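Local coordinates for DNA polymerase III subunit beta (Caulobacter crescentus, PDB 5WCE), which probably encircles DNA as a ring-shaped homodimeric sliding clamp, tethering DNA polymerases and other proteins to the template and conferring processivity, at residues 53-56 and 57-60; 272-275 and 276-280; 333-336 and 337-341. All blocks are in the same frame, centred on the assembly; numbering follows the deposited sequence.

Contact 1 of 3, residues 53-56 and 57-60; sequences ATDL and DMEI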
loop_
_atom_site.group_PDB
_atom_site.type_symbol
_atom_site.label_atom_id
_atom_site.label_comp_id
_atom_site.label_asym_id
_atom_site.label_seq_id
_atom_site.Cartn_x
_atom_site.Cartn_y
_atom_site.Cartn_z
ATOM N N ALA A 53 14.919 19.032 11.956
ATOM C CA ALA A 53 13.475 18.994 11.976
ATOM C C ALA A 53 13.008 18.403 13.286
ATOM O O ALA A 53 13.743 17.629 13.927
ATOM C CB ALA A 53 12.945 18.219 10.797
ATOM N N THR A 54 11.807 18.767 13.678
ATOM C CA THR A 54 11.264 18.304 14.978
ATOM C C THR A 54 9.749 18.193 15.011
ATOM O O THR A 54 9.039 18.859 14.261
ATOM C CB THR A 54 11.691 19.299 16.090
ATOM O OG1 THR A 54 11.406 18.775 17.389
ATOM C CG2 THR A 54 11.008 20.657 15.933
ATOM N N ASP A 55 9.259 17.366 15.937
ATOM C CA ASP A 55 7.842 17.330 16.268
ATOM C C ASP A 55 7.619 17.722 17.721
ATOM O O ASP A 55 6.557 17.428 18.315
ATOM C CB ASP A 55 7.259 15.967 15.951
ATOM C CG ASP A 55 7.830 14.855 16.845
ATOM O OD1 ASP A 55 8.651 15.180 17.769
ATOM O OD2 ASP A 55 7.415 13.704 16.629
ATOM N N LEU A 56 8.629 18.358 18.303
ATOM C CA LEU A 56 8.665 18.749 19.724
ATOM C C LEU A 56 9.060 17.620 20.684
ATOM O O LEU A 56 9.722 17.911 21.681
ATOM C CB LEU A 56 7.414 19.478 20.241
ATOM C CG LEU A 56 6.953 20.748 19.477
ATOM C CD1 LEU A 56 5.618 21.220 19.986
ATOM C CD2 LEU A 56 8.013 21.826 19.582
ATOM N N ASP A 57 8.695 16.380 20.408
ATOM C CA ASP A 57 9.171 15.242 21.216
ATOM C C ASP A 57 10.576 14.831 20.852
ATOM O O ASP A 57 11.384 14.461 21.719
ATOM C CB ASP A 57 8.226 14.048 21.078
ATOM C CG ASP A 57 6.860 14.330 21.687
ATOM O OD1 ASP A 57 6.770 14.974 22.761
ATOM O OD2 ASP A 57 5.868 13.949 21.070
ATOM N N MET A 58 10.888 14.900 19.564
ATOM C CA MET A 58 12.183 14.528 19.071
ATOM C C MET A 58 12.656 15.446 17.951
ATOM O O MET A 58 11.832 16.146 17.317
ATOM C CB MET A 58 12.175 13.110 18.596
ATOM C CG MET A 58 11.468 12.900 17.256
ATOM S SD MET A 58 11.092 11.169 16.881
ATOM C CE MET A 58 9.684 11.128 17.976
ATOM N N GLU A 59 13.974 15.447 17.782
ATOM C CA GLU A 59 14.629 16.292 16.785
ATOM C C GLU A 59 15.562 15.423 15.991
ATOM O O GLU A 59 16.366 14.674 16.589
ATOM C CB GLU A 59 15.431 17.399 17.463
ATOM C CG GLU A 59 16.217 18.303 16.507
ATOM C CD GLU A 59 17.225 19.133 17.264
ATOM O OE1 GLU A 59 16.950 20.301 17.439
ATOM O OE2 GLU A 59 18.217 18.556 17.759
ATOM N N ILE A 60 15.517 15.530 14.674
ATOM C CA ILE A 60 16.520 14.888 13.847
ATOM C C ILE A 60 17.376 15.988 13.252
ATOM O O ILE A 60 16.804 16.995 12.759
ATOM C CB ILE A 60 15.918 14.052 12.705
ATOM C CG1 ILE A 60 14.876 13.038 13.220
ATOM C CG2 ILE A 60 17.011 13.341 11.970
ATOM C CD1 ILE A 60 14.206 12.174 12.140
HETATM O O HOH W 1 6.146 12.466 18.815
#
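Asp55 and Met58 meet where the antiparallel hairpin of strands 48-54 and 58-65 turns round, their side chains crossing at a slant. Below the turn, Ala53 and Ile60 form a hydrogen-bonded pair through both of their backbone N-H groups, and Thr54 and Glu59 follow as a non-hydrogen-bonded pair. The Met58 side chain runs back past the Asp55 carboxylate. Its CB lies 4.2 Å from Asp55 OD1, and its CG draws in to 3.7 Å from the same oxygen. With CG set between the backbone N and the carbonyl carbon (chi1 75°), the chain then bends about the CG-SD bond, bringing CE to 3.7 Å from Asp55 OD2. The Met58 side chain also packs on Lys211, Thr212 and Glu215 of helix 210-220.

The carboxylate oxygens of Asp55 have separate tasks. Asp55 OD1 accepts from Met58 N at 2.9 Å, met nearly along its C-O bond, and takes a weak bond from Asp57 N. OD2 forms a salt bridge with Lys211 and also accepts from a water that donates to Asp57 OD2 as well. At the backbone, Met58 O is gripped twice: Asp55 N approaches nearly along the carbonyl, at 3.2 Å, while Thr54 OG1, 2.7 Å away, comes from above the carbonyl plane. Thr54 OG1 in turn accepts from Leu56 N at 3.0 Å, an ST turn.

Side chains thus do much of the work of closing this turn, one hydroxyl and one carboxylate holding backbone groups of Leu56, Asp57 and Met58. Asp55 and Asp57 would probably repel each other here, but the bridging water and the lysine from helix 210-220 are likely to offset that cost while linking the turn to the neighbouring helix.

Contact 2 of 3, residues 272-275 and 276-280; sequences DNDL and FAKAV
Phe276 N reaches back to Asp272 O at 2.9 Å, making the first of the main-chain bonds that carry helix 273-284 on from its start. The CB of Phe276 also rests on that carbonyl oxygen, while its ring leads away from the first turn into the interior. There the ring meets Ile303 and Leu305 of strand 302-308, and Val280 CG2 lies over one of its faces, offset toward the rim. Ala277 follows, its N bonded to Asn273 O and its CB 3.2 Å from the same oxygen, so that this small side chain lies close against the preceding turn.

Lys278 is the residue that makes the polar side-chain contact. Its N bonds to Asp274 O, and its CG lies anti to the carbonyl carbon (chi1 -78°), from where an extended chain runs back over Asp274. CD and CE cross near the carboxylate, Lys278 CE coming within 3.4 Å of Asp274 OD2, and NZ closes a salt bridge to that oxygen at 2.8 Å. Asp274 OD2 accepts through its syn lone pair, on the side of OD1, and the two side chains cross at a slant on an exposed face of the helix. Ala279 N bonds to Leu275 O at 3.0 Å, and its methyl group turns to Leu305 and to strand 314-320. Val280 ends the segment, directed at Leu337 and Leu338 of helix 334-343.

Before all of these, Asp272 stands at the N-cap. Asp272 OD1 accepts from Leu275 N at 3.1 Å in an almost straight bond (175°), met from above the carboxylate plane. The whole is an N-capped helix start whose first turn is tied to the next by an i to i+4 salt bridge, entered directly from strand 267-272, as in the sheet-backed helices of the DNA clamp fold.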
loop_
_atom_site.group_PDB
_atom_site.type_symbol
_atom_site.label_atom_id
_atom_site.label_comp_id
_atom_site.label_asym_id
_atom_site.label_seq_id
_atom_site.Cartn_x
_atom_site.Cartn_y
_atom_site.Cartn_z
ATOM N N ASP A 272 7.131 -27.516 16.241
ATOM C CA ASP A 272 7.597 -27.002 14.954
ATOM C C ASP A 272 6.916 -25.661 14.704
ATOM O O ASP A 272 5.717 -25.595 14.403
ATOM C CB ASP A 272 7.278 -28.022 13.846
ATOM C CG ASP A 272 7.728 -27.587 12.491
ATOM O OD1 ASP A 272 7.704 -26.435 12.121
ATOM O OD2 ASP A 272 8.029 -28.471 11.697
ATOM N N ASN A 273 7.693 -24.584 14.824
ATOM C CA ASN A 273 7.165 -23.228 14.833
ATOM C C ASN A 273 6.523 -22.857 13.521
ATOM O O ASN A 273 5.464 -22.215 13.501
ATOM C CB ASN A 273 8.268 -22.236 15.155
ATOM C CG ASN A 273 7.776 -20.812 15.268
ATOM O OD1 ASN A 273 7.042 -20.493 16.209
ATOM N ND2 ASN A 273 8.210 -19.924 14.333
ATOM N N ASP A 274 7.172 -23.207 12.413
ATOM C CA ASP A 274 6.602 -22.885 11.096
ATOM C C ASP A 274 5.282 -23.634 10.872
ATOM O O ASP A 274 4.314 -23.020 10.472
ATOM C CB ASP A 274 7.571 -23.198 9.965
ATOM C CG ASP A 274 7.031 -22.705 8.596
ATOM O OD1 ASP A 274 6.698 -21.509 8.458
ATOM O OD2 ASP A 274 6.884 -23.526 7.701
ATOM N N LEU A 275 5.234 -24.924 11.151
ATOM C CA LEU A 275 4.005 -25.686 10.941
ATOM C C LEU A 275 2.891 -25.130 11.852
ATOM O O LEU A 275 1.762 -24.918 11.427
ATOM C CB LEU A 275 4.202 -27.168 11.155
ATOM C CG LEU A 275 2.890 -27.972 11.175
ATOM C CD1 LEU A 275 2.092 -27.812 9.858
ATOM C CD2 LEU A 275 3.153 -29.417 11.533
ATOM N N PHE A 276 3.237 -24.823 13.092
ATOM C CA PHE A 276 2.238 -24.342 14.046
ATOM C C PHE A 276 1.689 -22.985 13.628
ATOM O O PHE A 276 0.494 -22.785 13.632
ATOM C CB PHE A 276 2.830 -24.299 15.477
ATOM C CG PHE A 276 1.875 -23.801 16.515
ATOM C CD1 PHE A 276 0.867 -24.612 16.983
ATOM C CD2 PHE A 276 2.038 -22.549 17.076
ATOM C CE1 PHE A 276 0.006 -24.162 17.978
ATOM C CE2 PHE A 276 1.218 -22.120 18.099
ATOM C CZ PHE A 276 0.167 -22.923 18.518
ATOM N N ALA A 277 2.577 -22.065 13.264
ATOM C CA ALA A 277 2.183 -20.764 12.815
ATOM C C ALA A 277 1.239 -20.853 11.581
ATOM O O ALA A 277 0.234 -20.154 11.514
ATOM C CB ALA A 277 3.412 -19.924 12.484
ATOM N N LYS A 278 1.561 -21.743 10.641
ATOM C CA LYS A 278 0.710 -21.924 9.460
ATOM C C LYS A 278 -0.652 -22.418 9.831
ATOM O O LYS A 278 -1.645 -21.958 9.256
ATOM C CB LYS A 278 1.365 -22.831 8.408
ATOM C CG LYS A 278 2.408 -22.056 7.631
ATOM C CD LYS A 278 3.234 -22.983 6.773
ATOM C CE LYS A 278 4.265 -22.178 6.004
ATOM N NZ LYS A 278 5.203 -23.188 5.456
ATOM N N ALA A 279 -0.705 -23.310 10.820
ATOM C CA ALA A 279 -1.972 -23.834 11.309
ATOM C C ALA A 279 -2.772 -22.767 12.014
ATOM O O ALA A 279 -3.948 -22.644 11.736
ATOM C CB ALA A 279 -1.777 -25.043 12.201
ATOM N N VAL A 280 -2.161 -22.012 12.928
ATOM C CA VAL A 280 -2.839 -20.891 13.564
ATOM C C VAL A 280 -3.398 -19.913 12.524
ATOM O O VAL A 280 -4.525 -19.494 12.621
ATOM C CB VAL A 280 -1.925 -20.109 14.528
ATOM C CG1 VAL A 280 -2.643 -18.880 15.089
ATOM C CG2 VAL A 280 -1.489 -21.018 15.688
#

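Contact 3 of 3, residues 333-336 and 337-341; sequences NARY and LLDVC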
loop_
_atom_site.group_PDB
_atom_site.type_symbol
_atom_site.label_atom_id
_atom_site.label_comp_id
_atom_site.label_asym_id
_atom_site.label_seq_id
_atom_site.Cartn_x
_atom_site.Cartn_y
_atom_site.Cartn_z
ATOM N N ASN A 333 -5.188 -14.479 21.771
ATOM C CA ASN A 333 -5.420 -13.642 20.578
ATOM C C ASN A 333 -4.502 -14.193 19.486
ATOM O O ASN A 333 -3.283 -14.332 19.657
ATOM C CB ASN A 333 -5.134 -12.159 20.928
ATOM C CG ASN A 333 -5.313 -11.206 19.748
ATOM O OD1 ASN A 333 -4.686 -11.365 18.739
ATOM N ND2 ASN A 333 -6.112 -10.184 19.936
ATOM N N ALA A 334 -5.103 -14.551 18.363
ATOM C CA ALA A 334 -4.345 -15.186 17.270
ATOM C C ALA A 334 -3.217 -14.317 16.736
ATOM O O ALA A 334 -2.122 -14.829 16.477
ATOM C CB ALA A 334 -5.258 -15.645 16.128
ATOM N N ARG A 335 -3.463 -13.018 16.589
ATOM C CA ARG A 335 -2.441 -12.110 16.093
ATOM C C ARG A 335 -1.233 -12.059 17.052
ATOM O O ARG A 335 -0.070 -12.123 16.631
ATOM C CB ARG A 335 -3.013 -10.674 15.844
ATOM C CG ARG A 335 -1.984 -9.650 15.335
ATOM C CD ARG A 335 -1.120 -10.157 14.187
ATOM N NE ARG A 335 -1.924 -10.715 13.093
ATOM C CZ ARG A 335 -1.495 -11.543 12.116
ATOM N NH1 ARG A 335 -0.227 -11.952 12.059
ATOM N NH2 ARG A 335 -2.365 -11.968 11.178
ATOM N N TYR A 336 -1.508 -11.982 18.358
ATOM C CA TYR A 336 -0.439 -11.954 19.331
ATOM C C TYR A 336 0.403 -13.240 19.288
ATOM O O TYR A 336 1.639 -13.197 19.398
ATOM C CB TYR A 336 -0.991 -11.679 20.758
ATOM C CG TYR A 336 -1.732 -10.367 20.932
ATOM C CD1 TYR A 336 -1.619 -9.308 19.993
ATOM C CD2 TYR A 336 -2.598 -10.189 21.995
ATOM C CE1 TYR A 336 -2.325 -8.142 20.145
ATOM C CE2 TYR A 336 -3.310 -9.003 22.143
ATOM C CZ TYR A 336 -3.145 -7.983 21.205
ATOM O OH TYR A 336 -3.868 -6.833 21.370
ATOM N N LEU A 337 -0.256 -14.387 19.117
ATOM C CA LEU A 337 0.459 -15.650 18.999
ATOM C C LEU A 337 1.306 -15.687 17.734
ATOM O O LEU A 337 2.487 -16.038 17.751
ATOM C CB LEU A 337 -0.552 -16.774 19.025
ATOM C CG LEU A 337 -0.145 -18.206 18.910
ATOM C CD1 LEU A 337 0.931 -18.536 19.940
ATOM C CD2 LEU A 337 -1.383 -19.108 19.065
ATOM N N LEU A 338 0.714 -15.294 16.625
ATOM C CA LEU A 338 1.461 -15.222 15.349
ATOM C C LEU A 338 2.602 -14.248 15.434
ATOM O O LEU A 338 3.658 -14.506 14.873
ATOM C CB LEU A 338 0.520 -14.902 14.196
ATOM C CG LEU A 338 -0.405 -16.054 13.856
ATOM C CD1 LEU A 338 -1.456 -15.542 12.905
ATOM C CD2 LEU A 338 0.371 -17.240 13.288
ATOM N N ASP A 339 2.431 -13.150 16.148
ATOM C CA ASP A 339 3.535 -12.184 16.342
ATOM C C ASP A 339 4.743 -12.819 17.005
ATOM O O ASP A 339 5.901 -12.667 16.576
ATOM C CB ASP A 339 3.049 -10.983 17.165
ATOM C CG ASP A 339 2.194 -9.995 16.373
ATOM O OD1 ASP A 339 2.117 -10.055 15.123
ATOM O OD2 ASP A 339 1.524 -9.211 17.058
ATOM N N VAL A 340 4.487 -13.607 18.046
ATOM C CA VAL A 340 5.550 -14.353 18.688
ATOM C C VAL A 340 6.181 -15.380 17.775
ATOM O O VAL A 340 7.416 -15.430 17.688
ATOM C CB VAL A 340 5.045 -15.019 20.007
ATOM C CG1 VAL A 340 6.141 -15.918 20.570
ATOM C CG2 VAL A 340 4.687 -13.946 20.983
ATOM N N CYS A 341 5.386 -16.213 17.091
ATOM C CA CYS A 341 5.953 -17.184 16.183
ATOM C C CYS A 341 6.813 -16.489 15.093
ATOM O O CYS A 341 7.824 -17.024 14.658
ATOM C CB CYS A 341 4.865 -18.027 15.508
ATOM S SG CYS A 341 3.983 -19.091 16.679
HETATM O O HOH W 2 2.015 -11.654 13.120
#
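Successive i to i+4 backbone bonds, from Leu337 N to Asn333 O through to Val340 N to Tyr336 O, wind 333-336 and 337-341 into the opening turns of helix 334-343. Asn333 caps the start: its OD1 accepts from Tyr336 N at 3.3 Å and, weakly, from Arg335 N. The Asn333 amide also lies over one face of the Tyr336 ring, its CG offset toward the rim, while Asp339 OD2 sits near the plane of that ring at its edge.

Arg335 bends at its second and third torsions (47° and 51°), folding the guanidinium over the next turn. Leu338 CD1 lies over one face of that group, Leu338 CB is 3.7 Å from Arg335 NH1, and the two chains cross at about a right angle. Asp339 OD1 meets Arg335 CD at 3.4 Å. NH1 stays 4.3 Å from Asp339 OD1, beyond a salt bridge, and water 2 spans the gap, accepting from NH1 at 2.5 Å and donating to OD1 at 2.6 Å.

In the C-terminal domain this helix belongs to a pair, as in the clamp fold, where two helices per domain back onto the sheets. Its Leu337 side chain packs on Val280 of helix 273-284 and on Val294, and Val340 turns to Tyr372 and Leu374.

Asp339 CG lies beside its own backbone N (chi1 -76°), which keeps the carboxylate close to Arg335 O, and OD2 forms a salt bridge with Arg188. With an alanine here, Arg188 would probably lose its carboxylate mate and Arg335 its water-bridged link, so that the guanidinium is likely to be held less firmly. Arg292 lies close to Arg335 NH2, a like charge that the Asp339 carboxylate probably helps to offset.

Overall arrangement
From the N terminus, contact 1 comes first, closing the hairpin between strands 48-54 and 58-65 in the N-terminal domain; through Lys211 it reaches a helix of the central domain. Contacts 2 and 3 follow in series, neither nested nor crossed, each starting a helix of the C-terminal domain. They lie across the chain's centre from contact 1, their centres 41 and 33 Å from its own. Contacts 2 and 3, with centres 11 Å apart, touch directly: the two helices pack through Ala277, Val280, Leu338 and Cys341, and Asn273 ND2 probably bonds to Cys341 O. Contact 3 also reaches strand 188-195 of the central domain through Arg188.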